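Local structure of ribosome inactivating type 1 protein (Iris hollandica, 3MVG) at residues 191-197 with 221-226; 38-42 with 67-71; 78-83 with 136-141. The protein belongs to the type 1 ribosome-inactivating proteins, single-chain plant proteins that act against ribosomes. All blocks are in the same frame, centred on the assembly; numbering follows the deposited sequence.

Contact 1: residues 191-197 with 221-226; sequences RVGIIDL and KLQVSV. Unlike the reference sequence in segment 191-197: R191 (reference Ser).
The first turns of helix 192-197 run against the end of strand 221-223 and the loop after it, the short axes 7.2 Å apart at closest and at 142°, so the two run roughly antiparallel. In register, the CA of G193 lies 4.1 Å from the CA of V224, and the CA of V192 lies 5.3 Å from that of S225. V192, D196 and Q223 bury the largest areas, together about half of the 386 Å². D196 (chi1 t) points toward the strand, and its OD1 accepts from the backbone N of Q223 at 2.8 Å in a nearly straight hydrogen bond; a short carboxylate suits a strand NH that faces the helix. Water 3 lies 2.6 Å from OD1 of D196 and 2.7 Å from the O of K221 and can donate to either. Q223 has extended backbone angles, and its CB lies 3.9 Å from CG1 of V192. V192 (chi1 t), small and branched, also sets its CG2 3.9 Å from CG2 of V226. Between V192 and D196 on the helix, G193, lacking a side chain, lets the backbones close in: its CA makes a CA-H...O contact of 3.2 Å with the O of Q223, where a CB would crowd the O of V224. Water 1 bridges the O of G193 and the O of Q223 (2.7 Å each). At the buried end, CD1 of L197 meets CD1 of L222 at 4.0 Å. This is a glycine-mediated close approach of helix and strand. R191 is at the N-cap position; helix 166-173 packs on I194 and L197, strand 229-234 pairs with L222, and V230 of the second subunit packs on V224 and S225.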
ATOM      1  N   ARG A 191      -7.086  -6.020 -12.313  1.00 18.62           N
ATOM      2  CA  ARG A 191      -7.500  -7.412 -12.284  1.00 19.14           C
ATOM      3  C   ARG A 191      -9.005  -7.505 -11.994  1.00 18.87           C
ATOM      4  O   ARG A 191      -9.637  -6.511 -11.623  1.00 18.57           O
ATOM      5  CB  ARG A 191      -6.675  -8.155 -11.225  1.00 19.90           C
ATOM      6  CG  ARG A 191      -6.929  -7.654  -9.815  1.00 20.21           C
ATOM      7  CD  ARG A 191      -5.982  -8.200  -8.755  1.00 25.09           C
ATOM      8  NE  ARG A 191      -4.806  -7.358  -8.566  1.00 27.88           N
ATOM      9  CZ  ARG A 191      -3.615  -7.587  -9.112  1.00 28.15           C
ATOM     10  NH1 ARG A 191      -3.425  -8.634  -9.903  1.00 29.37           N
ATOM     11  NH2 ARG A 191      -2.616  -6.760  -8.884  1.00 26.98           N
ATOM     12  N   VAL A 192      -9.581  -8.693 -12.181  1.00 18.89           N
ATOM     13  CA  VAL A 192     -10.955  -8.983 -11.766  1.00 18.74           C
ATOM     14  C   VAL A 192     -11.162  -8.597 -10.290  1.00 17.26           C
ATOM     15  O   VAL A 192     -12.240  -8.137  -9.890  1.00 16.91           O
ATOM     16  CB  VAL A 192     -11.292 -10.479 -12.035  1.00 19.57           C
ATOM     17  CG1 VAL A 192     -12.529 -10.932 -11.278  1.00 21.01           C
ATOM     18  CG2 VAL A 192     -11.451 -10.718 -13.537  1.00 20.88           C
ATOM     19  N   GLY A 193     -10.108  -8.773  -9.497  1.00 16.22           N
ATOM     20  CA  GLY A 193     -10.110  -8.409  -8.087  1.00 15.73           C
ATOM     21  C   GLY A 193     -10.285  -6.919  -7.866  1.00 15.51           C
ATOM     22  O   GLY A 193     -11.089  -6.504  -7.039  1.00 15.97           O
ATOM     23  N   ILE A 194      -9.525  -6.114  -8.603  0.50 15.34           N
ATOM     24  CA  ILE A 194      -9.596  -4.661  -8.468  0.50 15.12           C
ATOM     25  C   ILE A 194     -10.959  -4.158  -8.915  0.50 14.96           C
ATOM     26  O   ILE A 194     -11.558  -3.296  -8.277  0.50 14.62           O
ATOM     27  CB  ILE A 194      -8.506  -3.962  -9.302  0.50 15.34           C
ATOM     28  CG1 ILE A 194      -7.143  -4.106  -8.628  0.50 15.93           C
ATOM     29  CG2 ILE A 194      -8.846  -2.492  -9.494  0.50 15.93           C
ATOM     30  CD1 ILE A 194      -6.026  -3.408  -9.368  0.50 16.23           C
ATOM     31  N   ILE A 195     -11.454  -4.715 -10.011  0.50 14.77           N
ATOM     32  CA  ILE A 195     -12.751  -4.320 -10.536  0.50 14.91           C
ATOM     33  C   ILE A 195     -13.895  -4.638  -9.569  0.50 14.91           C
ATOM     34  O   ILE A 195     -14.817  -3.838  -9.401  0.50 14.54           O
ATOM     35  CB  ILE A 195     -12.997  -4.951 -11.918  0.50 15.04           C
ATOM     36  CG1 ILE A 195     -12.033  -4.346 -12.937  0.50 15.58           C
ATOM     37  CG2 ILE A 195     -14.424  -4.734 -12.367  0.50 15.22           C
ATOM     38  CD1 ILE A 195     -12.400  -4.645 -14.358  0.50 17.05           C
ATOM     39  N   ASP A 196     -13.825  -5.801  -8.922  1.00 15.19           N
ATOM     40  CA  ASP A 196     -14.851  -6.201  -7.961  1.00 15.21           C
ATOM     41  C   ASP A 196     -14.788  -5.347  -6.704  1.00 14.95           C
ATOM     42  O   ASP A 196     -15.813  -5.040  -6.100  1.00 14.73           O
ATOM     43  CB  ASP A 196     -14.752  -7.685  -7.622  1.00 15.65           C
ATOM     44  CG  ASP A 196     -16.071  -8.254  -7.164  1.00 15.92           C
ATOM     45  OD1 ASP A 196     -16.057  -9.107  -6.264  1.00 17.34           O
ATOM     46  OD2 ASP A 196     -17.127  -7.840  -7.700  1.00 17.95           O
ATOM     47  N   LEU A 197     -13.583  -4.936  -6.331  1.00 14.66           N
ATOM     48  CA  LEU A 197     -13.422  -4.026  -5.223  1.00 14.51           C
ATOM     49  C   LEU A 197     -14.136  -2.697  -5.520  1.00 14.07           C
ATOM     50  O   LEU A 197     -14.951  -2.217  -4.725  1.00 14.24           O
ATOM     51  CB  LEU A 197     -11.937  -3.828  -4.960  1.00 15.33           C
ATOM     52  CG  LEU A 197     -11.560  -3.120  -3.675  1.00 14.97           C
ATOM     53  CD1 LEU A 197     -12.050  -3.894  -2.447  1.00 16.38           C
ATOM     54  CD2 LEU A 197     -10.051  -2.948  -3.643  1.00 15.92           C
ATOM     55  N   LYS A 221     -18.691 -10.856  -0.058  1.00 15.50           N
ATOM     56  CA  LYS A 221     -17.815 -11.692  -0.869  1.00 15.80           C
ATOM     57  C   LYS A 221     -17.181 -10.860  -1.980  1.00 15.20           C
ATOM     58  O   LYS A 221     -17.865 -10.110  -2.674  1.00 15.82           O
ATOM     59  CB  LYS A 221     -18.589 -12.869  -1.462  1.00 16.44           C
ATOM     60  CG  LYS A 221     -17.715 -13.845  -2.241  1.00 17.73           C
ATOM     61  CD  LYS A 221     -18.534 -14.945  -2.915  1.00 21.24           C
ATOM     62  CE  LYS A 221     -19.407 -14.401  -4.041  1.00 24.05           C
ATOM     63  NZ  LYS A 221     -18.663 -14.161  -5.297  1.00 26.70           N
ATOM     64  N   LEU A 222     -15.869 -11.013  -2.133  1.00 14.89           N
ATOM     65  CA  LEU A 222     -15.110 -10.320  -3.172  1.00 15.13           C
ATOM     66  C   LEU A 222     -14.319 -11.301  -4.012  1.00 15.65           C
ATOM     67  O   LEU A 222     -13.707 -12.227  -3.487  1.00 15.62           O
ATOM     68  CB  LEU A 222     -14.131  -9.316  -2.554  1.00 15.34           C
ATOM     69  CG  LEU A 222     -14.682  -8.120  -1.779  1.00 14.30           C
ATOM     70  CD1 LEU A 222     -13.526  -7.350  -1.164  1.00 15.07           C
ATOM     71  CD2 LEU A 222     -15.513  -7.210  -2.665  1.00 15.85           C
ATOM     72  N   GLN A 223     -14.320 -11.081  -5.321  1.00 16.08           N
ATOM     73  CA  GLN A 223     -13.422 -11.811  -6.204  1.00 17.63           C
ATOM     74  C   GLN A 223     -11.998 -11.334  -5.998  1.00 18.00           C
ATOM     75  O   GLN A 223     -11.751 -10.129  -5.896  1.00 18.41           O
ATOM     76  CB  GLN A 223     -13.796 -11.581  -7.668  1.00 18.14           C
ATOM     77  CG  GLN A 223     -15.209 -11.983  -8.024  1.00 19.64           C
ATOM     78  CD  GLN A 223     -15.456 -13.482  -7.961  1.00 20.91           C
ATOM     79  OE1 GLN A 223     -14.580 -14.297  -8.275  1.00 22.75           O
ATOM     80  NE2 GLN A 223     -16.661 -13.853  -7.565  1.00 21.59           N
ATOM     81  N   VAL A 224     -11.058 -12.268  -5.928  1.00 18.48           N
ATOM     82  CA  VAL A 224      -9.644 -11.907  -6.023  1.00 19.69           C
ATOM     83  C   VAL A 224      -9.099 -12.304  -7.395  1.00 19.90           C
ATOM     84  O   VAL A 224      -8.026 -11.859  -7.797  1.00 20.64           O
ATOM     85  CB  VAL A 224      -8.786 -12.484  -4.869  1.00 19.82           C
ATOM     86  CG1 VAL A 224      -9.228 -11.891  -3.533  1.00 20.57           C
ATOM     87  CG2 VAL A 224      -8.843 -14.002  -4.829  1.00 21.14           C
ATOM     88  N   SER A 225      -9.861 -13.142  -8.096  1.00 20.10           N
ATOM     89  CA  SER A 225      -9.568 -13.597  -9.454  1.00 20.29           C
ATOM     90  C   SER A 225     -10.882 -14.111 -10.031  1.00 20.55           C
ATOM     91  O   SER A 225     -11.915 -14.044  -9.367  1.00 20.29           O
ATOM     92  CB  SER A 225      -8.531 -14.719  -9.431  1.00 20.31           C
ATOM     93  OG  SER A 225      -9.038 -15.841  -8.728  1.00 20.31           O
ATOM     94  N   VAL A 226     -10.854 -14.632 -11.255  1.00 20.91           N
ATOM     95  CA  VAL A 226     -12.060 -15.223 -11.841  1.00 21.47           C
ATOM     96  C   VAL A 226     -12.567 -16.386 -10.977  1.00 21.02           C
ATOM     97  O   VAL A 226     -13.769 -16.499 -10.720  1.00 21.23           O
ATOM     98  CB  VAL A 226     -11.825 -15.690 -13.305  1.00 21.83           C
ATOM     99  CG1 VAL A 226     -13.089 -16.317 -13.891  1.00 22.73           C
ATOM    100  CG2 VAL A 226     -11.368 -14.526 -14.176  1.00 22.93           C
TER
HETATM  101  O   HOH W   1     -11.653  -7.724  -4.700  1.00 21.55           O
HETATM  102  O   HOH W   2      -7.745 -10.861 -10.160  1.00 40.27           O
HETATM  103  O   HOH W   3     -18.372  -9.974  -5.372  1.00 24.35           O

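Contact 2: residues 38-42 with 67-71; sequences LLPAQ and NRVNA. With SO4 (sulfate ion), chain C.
Two irregular loops meet here, with the CA of P40 and the CA of V69 5.1 Å apart; 38-42 is extended, whereas 67-71 turns tightly. N67 (chi1 t) starts the turn: its OD1 accepts from the N of V69 at 3.0 Å, an Asx turn, while its ND2 donates to OE1 of Q42 at 3.2 Å, so one amide serves both loops. R68 follows in helical conformation. Its O lies 3.3 Å from CD of P40, whose CG sits over one guanidinium face, 3.8 Å from CZ; NH1 and NH2 bind sulfate O1 and O3 at 3.1 and 2.9 Å. V69 (chi1 t) brings CG2 to 3.5 Å from CA of Q42, and water 4 links its O (2.7 Å) to the O of P40 (2.8 Å). L39 CD1 reaches 3.9 Å from C of N70 and 4.2 Å from CB of A71, a left-handed residue whose small side chain lets the leucine come close. The turn joins antiparallel strands 61-67 and 72-78, a beta-hairpin connection, with L27 of helix 13-27 against L39, R68 and A71.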
ATOM      1  N   LEU A  38     -15.675   9.534   6.813  1.00  9.67           N
ATOM      2  CA  LEU A  38     -17.021   9.521   6.272  1.00  9.94           C
ATOM      3  C   LEU A  38     -17.183  10.698   5.328  1.00  9.81           C
ATOM      4  O   LEU A  38     -16.885  11.837   5.692  1.00  9.65           O
ATOM      5  CB  LEU A  38     -18.026   9.639   7.419  1.00 10.77           C
ATOM      6  CG  LEU A  38     -19.518   9.520   7.093  1.00 10.90           C
ATOM      7  CD1 LEU A  38     -19.847   8.140   6.567  1.00 11.56           C
ATOM      8  CD2 LEU A  38     -20.335   9.816   8.346  1.00 11.82           C
ATOM      9  N   LEU A  39     -17.632  10.432   4.109  1.00  9.85           N
ATOM     10  CA  LEU A  39     -17.862  11.508   3.153  1.00  9.52           C
ATOM     11  C   LEU A  39     -19.094  12.322   3.561  1.00  9.99           C
ATOM     12  O   LEU A  39     -19.942  11.839   4.335  1.00  9.98           O
ATOM     13  CB  LEU A  39     -17.988  10.939   1.736  1.00 10.00           C
ATOM     14  CG  LEU A  39     -16.676  10.361   1.181  1.00  9.21           C
ATOM     15  CD1 LEU A  39     -16.918   9.723  -0.158  1.00 10.14           C
ATOM     16  CD2 LEU A  39     -15.564  11.422   1.067  1.00 10.03           C
ATOM     17  N   PRO A  40     -19.191  13.574   3.086  1.00 10.35           N
ATOM     18  CA  PRO A  40     -20.312  14.432   3.484  1.00 11.51           C
ATOM     19  C   PRO A  40     -21.664  13.966   2.960  1.00 12.08           C
ATOM     20  O   PRO A  40     -21.754  13.164   2.023  1.00 11.57           O
ATOM     21  CB  PRO A  40     -19.973  15.801   2.883  1.00 12.20           C
ATOM     22  CG  PRO A  40     -18.836  15.607   2.010  1.00 12.81           C
ATOM     23  CD  PRO A  40     -18.193  14.294   2.275  1.00 10.48           C
ATOM     24  N   ALA A  41     -22.709  14.489   3.590  1.00 12.99           N
ATOM     25  CA  ALA A  41     -24.054  14.443   3.031  1.00 14.73           C
ATOM     26  C   ALA A  41     -24.174  15.504   1.925  1.00 15.76           C
ATOM     27  O   ALA A  41     -23.520  16.549   1.986  1.00 16.92           O
ATOM     28  CB  ALA A  41     -25.077  14.697   4.126  1.00 15.24           C
ATOM     29  N   GLN A  42     -24.998  15.238   0.914  1.00 17.69           N
ATOM     30  CA  GLN A  42     -25.202  16.219  -0.159  1.00 19.20           C
ATOM     31  C   GLN A  42     -25.936  17.456   0.373  1.00 19.77           C
ATOM     32  O   GLN A  42     -26.991  17.334   0.998  1.00 20.19           O
ATOM     33  CB  GLN A  42     -25.927  15.593  -1.359  1.00 19.89           C
ATOM     34  CG  GLN A  42     -25.788  16.412  -2.647  1.00 21.74           C
ATOM     35  CD  GLN A  42     -25.582  15.564  -3.902  1.00 24.87           C
ATOM     36  OE1 GLN A  42     -24.661  14.743  -3.981  1.00 24.93           O
ATOM     37  NE2 GLN A  42     -26.425  15.786  -4.904  1.00 26.61           N
ATOM     38  N   ASN A  67     -17.445  15.361  -6.832  1.00 10.48           N
ATOM     39  CA  ASN A  67     -18.475  15.517  -5.831  1.00 10.46           C
ATOM     40  C   ASN A  67     -17.907  14.919  -4.544  1.00  9.77           C
ATOM     41  O   ASN A  67     -17.558  13.742  -4.499  1.00 10.11           O
ATOM     42  CB  ASN A  67     -19.733  14.784  -6.284  1.00 11.11           C
ATOM     43  CG  ASN A  67     -20.889  14.915  -5.308  1.00 12.08           C
ATOM     44  OD1 ASN A  67     -20.773  15.521  -4.243  1.00 12.30           O
ATOM     45  ND2 ASN A  67     -22.028  14.342  -5.682  1.00 14.96           N
ATOM     46  N   ARG A  68     -17.777  15.734  -3.503  1.00  9.93           N
ATOM     47  CA  ARG A  68     -17.254  15.244  -2.231  1.00 10.27           C
ATOM     48  C   ARG A  68     -18.121  14.139  -1.614  1.00 10.21           C
ATOM     49  O   ARG A  68     -17.621  13.306  -0.868  1.00 10.37           O
ATOM     50  CB  ARG A  68     -17.097  16.384  -1.224  1.00 10.70           C
ATOM     51  CG  ARG A  68     -16.030  17.419  -1.583  1.00 10.72           C
ATOM     52  CD  ARG A  68     -16.010  18.614  -0.616  1.00 11.38           C
ATOM     53  NE  ARG A  68     -15.689  18.202   0.751  1.00 11.05           N
ATOM     54  CZ  ARG A  68     -16.416  18.467   1.836  1.00 11.70           C
ATOM     55  NH1 ARG A  68     -17.525  19.198   1.776  1.00 13.12           N
ATOM     56  NH2 ARG A  68     -15.999  18.017   3.013  1.00 13.01           N
ATOM     57  N   VAL A  69     -19.412  14.132  -1.930  1.00 10.24           N
ATOM     58  CA  VAL A  69     -20.338  13.122  -1.402  1.00 10.55           C
ATOM     59  C   VAL A  69     -19.910  11.701  -1.784  1.00 10.27           C
ATOM     60  O   VAL A  69     -20.028  10.774  -0.991  1.00 10.35           O
ATOM     61  CB  VAL A  69     -21.807  13.417  -1.842  1.00 11.18           C
ATOM     62  CG1 VAL A  69     -22.779  12.345  -1.355  1.00 11.76           C
ATOM     63  CG2 VAL A  69     -22.239  14.781  -1.339  1.00 11.74           C
ATOM     64  N   ASN A  70     -19.400  11.530  -3.000  1.00 10.25           N
ATOM     65  CA  ASN A  70     -19.031  10.191  -3.442  1.00 10.36           C
ATOM     66  C   ASN A  70     -17.605  10.072  -3.979  1.00 10.16           C
ATOM     67  O   ASN A  70     -17.201   9.009  -4.456  1.00 10.58           O
ATOM     68  CB  ASN A  70     -20.060   9.632  -4.442  1.00 11.07           C
ATOM     69  CG  ASN A  70     -20.094  10.398  -5.746  1.00 11.84           C
ATOM     70  OD1 ASN A  70     -19.376  11.383  -5.933  1.00 11.19           O
ATOM     71  ND2 ASN A  70     -20.929   9.933  -6.674  1.00 14.07           N
ATOM     72  N   ALA A  71     -16.847  11.166  -3.885  1.00 10.29           N
ATOM     73  CA  ALA A  71     -15.452  11.233  -4.364  1.00 10.76           C
ATOM     74  C   ALA A  71     -15.312  10.976  -5.862  1.00 10.91           C
ATOM     75  O   ALA A  71     -14.229  10.625  -6.335  1.00 11.83           O
ATOM     76  CB  ALA A  71     -14.548  10.283  -3.565  1.00 11.48           C
TER
HETATM   77  S   SO4 C 276     -19.045  18.904   5.346  0.50345.56           S
HETATM   78  O1  SO4 C 276     -19.289  19.734   4.229  0.50345.56           O
HETATM   79  O2  SO4 C 276     -19.829  17.740   5.493  0.50345.56           O
HETATM   80  O3  SO4 C 276     -17.762  18.397   5.285  0.50345.57           O
HETATM   81  O4  SO4 C 276     -19.155  19.799   6.488  0.50345.57           O
HETATM   82  O   HOH W   4     -21.369  10.494   1.290  1.00 11.11           O

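Contact 3: residues 78-83 with 136-141; sequences AQNRFY and LHNWSP
Q79 lays its CG over one face of the H137 imidazole, a CH-pi contact 3.9 Å from the ring centroid and 24° off the normal, while its NE2 donates to the backbone O of H137 at 2.9 Å. A long amide side chain suits this place because its methylene can rest on the ring while its end meets a carbonyl near the close of helix 136-138. The same imidazole is steadied by its own neighbour, ND1 donating to OD1 of N138 at 3.0 Å. Q79 belongs to a type I' beta turn from A78 to R81, in which Q79 and N80 both take positive phi and psi; A78 and R81 pair through both N and O. In register, the CA of A78 is 5.0 Å from the CA of H137, and the small A78 can bring its CB to 3.3 Å from the O of L136.

Beyond the turn Y83 (chi1 m) points toward the loop after the helix. The W139 edge faces the Y83 ring in an offset edge-to-face pair, with six-membered ring centroids 5.8 Å apart and planes at 67°. The rigid P141 sets its CD 3.7 Å from CE2 of Y83, near the tyrosine ring plane. R81 also points toward the loop, its NH1 4.1 Å from CG of P141, and its NE donates to the O of N98.

The arrangement is a tight two-residue beta-hairpin, linking strands 72-78 and 81-84 of the mixed sheet, packed on the C-terminal end of helix 126-138.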
ATOM      1  N   ALA A  78     -11.053  21.919 -19.445  1.00 11.46           N
ATOM      2  CA  ALA A  78      -9.892  21.890 -20.330  1.00 12.35           C
ATOM      3  C   ALA A  78      -9.906  23.152 -21.163  1.00 13.15           C
ATOM      4  O   ALA A  78     -10.918  23.474 -21.778  1.00 12.55           O
ATOM      5  CB  ALA A  78      -9.941  20.675 -21.232  1.00 12.96           C
ATOM      6  N   GLN A  79      -8.780  23.863 -21.174  1.00 14.08           N
ATOM      7  CA  GLN A  79      -8.617  25.093 -21.965  1.00 15.35           C
ATOM      8  C   GLN A  79      -9.810  26.040 -21.813  1.00 15.80           C
ATOM      9  O   GLN A  79     -10.432  26.453 -22.797  1.00 16.52           O
ATOM     10  CB  GLN A  79      -8.353  24.767 -23.438  1.00 15.83           C
ATOM     11  CG  GLN A  79      -7.065  23.988 -23.670  1.00 17.02           C
ATOM     12  CD  GLN A  79      -6.649  23.970 -25.125  1.00 18.38           C
ATOM     13  OE1 GLN A  79      -6.475  25.024 -25.744  1.00 21.14           O
ATOM     14  NE2 GLN A  79      -6.472  22.786 -25.678  1.00 17.74           N
ATOM     15  N   ASN A  80     -10.133  26.352 -20.563  1.00 16.47           N
ATOM     16  CA  ASN A  80     -11.161  27.343 -20.222  1.00 17.13           C
ATOM     17  C   ASN A  80     -12.592  27.019 -20.689  1.00 16.59           C
ATOM     18  O   ASN A  80     -13.400  27.924 -20.934  1.00 17.18           O
ATOM     19  CB  ASN A  80     -10.738  28.745 -20.695  1.00 17.81           C
ATOM     20  CG  ASN A  80     -11.331  29.851 -19.846  0.80 19.54           C
ATOM     21  OD1 ASN A  80     -11.538  29.687 -18.643  0.80 22.79           O
ATOM     22  ND2 ASN A  80     -11.614  30.984 -20.471  0.80 22.41           N
ATOM     23  N   ARG A  81     -12.897  25.731 -20.815  1.00 14.77           N
ATOM     24  CA  ARG A  81     -14.272  25.273 -20.994  1.00 13.74           C
ATOM     25  C   ARG A  81     -14.517  24.052 -20.117  1.00 13.07           C
ATOM     26  O   ARG A  81     -13.647  23.176 -20.006  1.00 12.50           O
ATOM     27  CB  ARG A  81     -14.582  24.943 -22.459  1.00 14.06           C
ATOM     28  CG  ARG A  81     -16.081  24.781 -22.697  1.00 14.73           C
ATOM     29  CD  ARG A  81     -16.424  24.461 -24.133  1.00 14.97           C
ATOM     30  NE  ARG A  81     -17.863  24.614 -24.332  1.00 16.25           N
ATOM     31  CZ  ARG A  81     -18.537  24.209 -25.404  1.00 15.47           C
ATOM     32  NH1 ARG A  81     -17.925  23.595 -26.413  1.00 16.73           N
ATOM     33  NH2 ARG A  81     -19.848  24.410 -25.449  1.00 17.00           N
ATOM     34  N   PHE A  82     -15.689  24.009 -19.489  1.00 12.31           N
ATOM     35  CA  PHE A  82     -16.106  22.831 -18.736  1.00 11.93           C
ATOM     36  C   PHE A  82     -16.879  21.851 -19.614  1.00 11.59           C
ATOM     37  O   PHE A  82     -17.595  22.241 -20.559  1.00 11.92           O
ATOM     38  CB  PHE A  82     -16.927  23.218 -17.502  1.00 12.06           C
ATOM     39  CG  PHE A  82     -16.096  23.685 -16.338  1.00 11.57           C
ATOM     40  CD1 PHE A  82     -15.717  25.022 -16.225  1.00 12.93           C
ATOM     41  CD2 PHE A  82     -15.716  22.794 -15.329  1.00 12.39           C
ATOM     42  CE1 PHE A  82     -14.957  25.464 -15.139  1.00 13.41           C
ATOM     43  CE2 PHE A  82     -14.957  23.237 -14.240  1.00 12.49           C
ATOM     44  CZ  PHE A  82     -14.582  24.567 -14.145  1.00 13.67           C
ATOM     45  N   TYR A  83     -16.709  20.574 -19.280  1.00 11.27           N
ATOM     46  CA  TYR A  83     -17.315  19.440 -19.940  1.00 11.03           C
ATOM     47  C   TYR A  83     -18.026  18.651 -18.862  1.00 11.33           C
ATOM     48  O   TYR A  83     -17.416  18.226 -17.877  1.00 11.06           O
ATOM     49  CB  TYR A  83     -16.224  18.604 -20.625  1.00 10.71           C
ATOM     50  CG  TYR A  83     -15.565  19.384 -21.740  1.00 10.75           C
ATOM     51  CD1 TYR A  83     -14.456  20.201 -21.503  1.00 11.44           C
ATOM     52  CD2 TYR A  83     -16.106  19.369 -23.019  1.00 11.29           C
ATOM     53  CE1 TYR A  83     -13.883  20.959 -22.532  1.00 12.38           C
ATOM     54  CE2 TYR A  83     -15.547  20.122 -24.051  1.00 12.50           C
ATOM     55  CZ  TYR A  83     -14.438  20.914 -23.801  1.00 12.62           C
ATOM     56  OH  TYR A  83     -13.889  21.655 -24.830  1.00 13.11           O
ATOM     57  N   LEU A 136      -7.590  14.802 -22.759  1.00 11.09           N
ATOM     58  CA  LEU A 136      -8.666  15.685 -22.361  1.00 11.50           C
ATOM     59  C   LEU A 136      -8.294  17.142 -22.594  1.00 11.54           C
ATOM     60  O   LEU A 136      -9.142  17.948 -22.981  1.00 12.18           O
ATOM     61  CB  LEU A 136      -9.053  15.459 -20.902  1.00 11.25           C
ATOM     62  CG  LEU A 136      -9.680  14.093 -20.584  1.00 11.43           C
ATOM     63  CD1 LEU A 136     -10.238  14.107 -19.173  1.00 12.54           C
ATOM     64  CD2 LEU A 136     -10.785  13.705 -21.581  1.00 11.24           C
ATOM     65  N   HIS A 137      -7.022  17.490 -22.395  1.00 11.87           N
ATOM     66  CA  HIS A 137      -6.585  18.866 -22.633  1.00 12.19           C
ATOM     67  C   HIS A 137      -6.865  19.299 -24.070  1.00 12.47           C
ATOM     68  O   HIS A 137      -7.315  20.422 -24.307  1.00 13.07           O
ATOM     69  CB  HIS A 137      -5.098  19.037 -22.323  1.00 12.56           C
ATOM     70  CG  HIS A 137      -4.635  20.455 -22.418  1.00 12.76           C
ATOM     71  ND1 HIS A 137      -4.128  20.994 -23.581  1.00 15.11           N
ATOM     72  CD2 HIS A 137      -4.643  21.457 -21.507  1.00 13.88           C
ATOM     73  CE1 HIS A 137      -3.819  22.262 -23.372  1.00 14.62           C
ATOM     74  NE2 HIS A 137      -4.122  22.567 -22.124  1.00 15.68           N
ATOM     75  N   ASN A 138      -6.614  18.395 -25.010  1.00 12.61           N
ATOM     76  CA  ASN A 138      -6.677  18.707 -26.434  1.00 14.12           C
ATOM     77  C   ASN A 138      -8.014  18.440 -27.109  1.00 13.66           C
ATOM     78  O   ASN A 138      -8.275  18.988 -28.178  1.00 14.91           O
ATOM     79  CB  ASN A 138      -5.561  17.969 -27.169  1.00 14.67           C
ATOM     80  CG  ASN A 138      -4.182  18.400 -26.710  1.00 17.25           C
ATOM     81  OD1 ASN A 138      -3.996  19.513 -26.211  1.00 19.76           O
ATOM     82  ND2 ASN A 138      -3.205  17.515 -26.871  0.70 18.93           N
ATOM     83  N   TRP A 139      -8.860  17.606 -26.509  1.00 13.10           N
ATOM     84  CA  TRP A 139     -10.123  17.220 -27.149  1.00 12.72           C
ATOM     85  C   TRP A 139     -11.151  18.338 -27.144  1.00 12.92           C
ATOM     86  O   TRP A 139     -11.294  19.072 -26.168  1.00 12.73           O
ATOM     87  CB  TRP A 139     -10.708  15.975 -26.474  1.00 12.28           C
ATOM     88  CG  TRP A 139     -11.976  15.428 -27.117  1.00 11.28           C
ATOM     89  CD1 TRP A 139     -12.052  14.493 -28.109  1.00 11.50           C
ATOM     90  CD2 TRP A 139     -13.327  15.785 -26.794  1.00 11.52           C
ATOM     91  NE1 TRP A 139     -13.370  14.237 -28.420  1.00 11.08           N
ATOM     92  CE2 TRP A 139     -14.171  15.014 -27.626  1.00 11.25           C
ATOM     93  CE3 TRP A 139     -13.910  16.657 -25.861  1.00 11.36           C
ATOM     94  CZ2 TRP A 139     -15.562  15.097 -27.558  1.00 11.40           C
ATOM     95  CZ3 TRP A 139     -15.291  16.733 -25.787  1.00 11.76           C
ATOM     96  CH2 TRP A 139     -16.102  15.963 -26.638  1.00 11.86           C
ATOM     97  N   SER A 140     -11.865  18.465 -28.256  1.00 13.56           N
ATOM     98  CA  SER A 140     -13.038  19.321 -28.290  1.00 14.53           C
ATOM     99  C   SER A 140     -14.098  18.726 -29.205  1.00 13.93           C
ATOM    100  O   SER A 140     -13.777  18.064 -30.192  1.00 13.49           O
ATOM    101  CB  SER A 140     -12.679  20.744 -28.724  1.00 15.53           C
ATOM    102  OG  SER A 140     -12.131  20.740 -30.021  1.00 17.72           O
ATOM    103  N   PRO A 141     -15.375  18.951 -28.868  1.00 14.01           N
ATOM    104  CA  PRO A 141     -16.421  18.517 -29.782  1.00 13.98           C
ATOM    105  C   PRO A 141     -16.305  19.322 -31.085  1.00 13.94           C
ATOM    106  O   PRO A 141     -15.814  20.448 -31.059  1.00 13.91           O
ATOM    107  CB  PRO A 141     -17.709  18.853 -29.024  1.00 14.59           C
ATOM    108  CG  PRO A 141     -17.348  19.935 -28.098  1.00 14.84           C
ATOM    109  CD  PRO A 141     -15.909  19.720 -27.731  1.00 14.31           C
TER

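Overall arrangement
The three contacts are separate: no two touch. Contacts 2 and 3 sit on the same mixed sheet, at turns that end successive hairpins, the first joining strands 61-67 and 72-78 and the second 72-78 and 81-84; strand 72-78 runs from one to the other. Their centres are about 26 Å apart, their nearest atoms about 11 Å. Contact 1 belongs to a later part of the chain, with the two-stranded sheet of 215-223 and 229-234, and lies across the chain's centre from contact 3, about 34 Å between centres; the centres of contacts 1 and 2 are about 25 Å apart, their nearest atoms about 11 Å. The sulfate and glycerols nearby probably come from the crystallisation liquor.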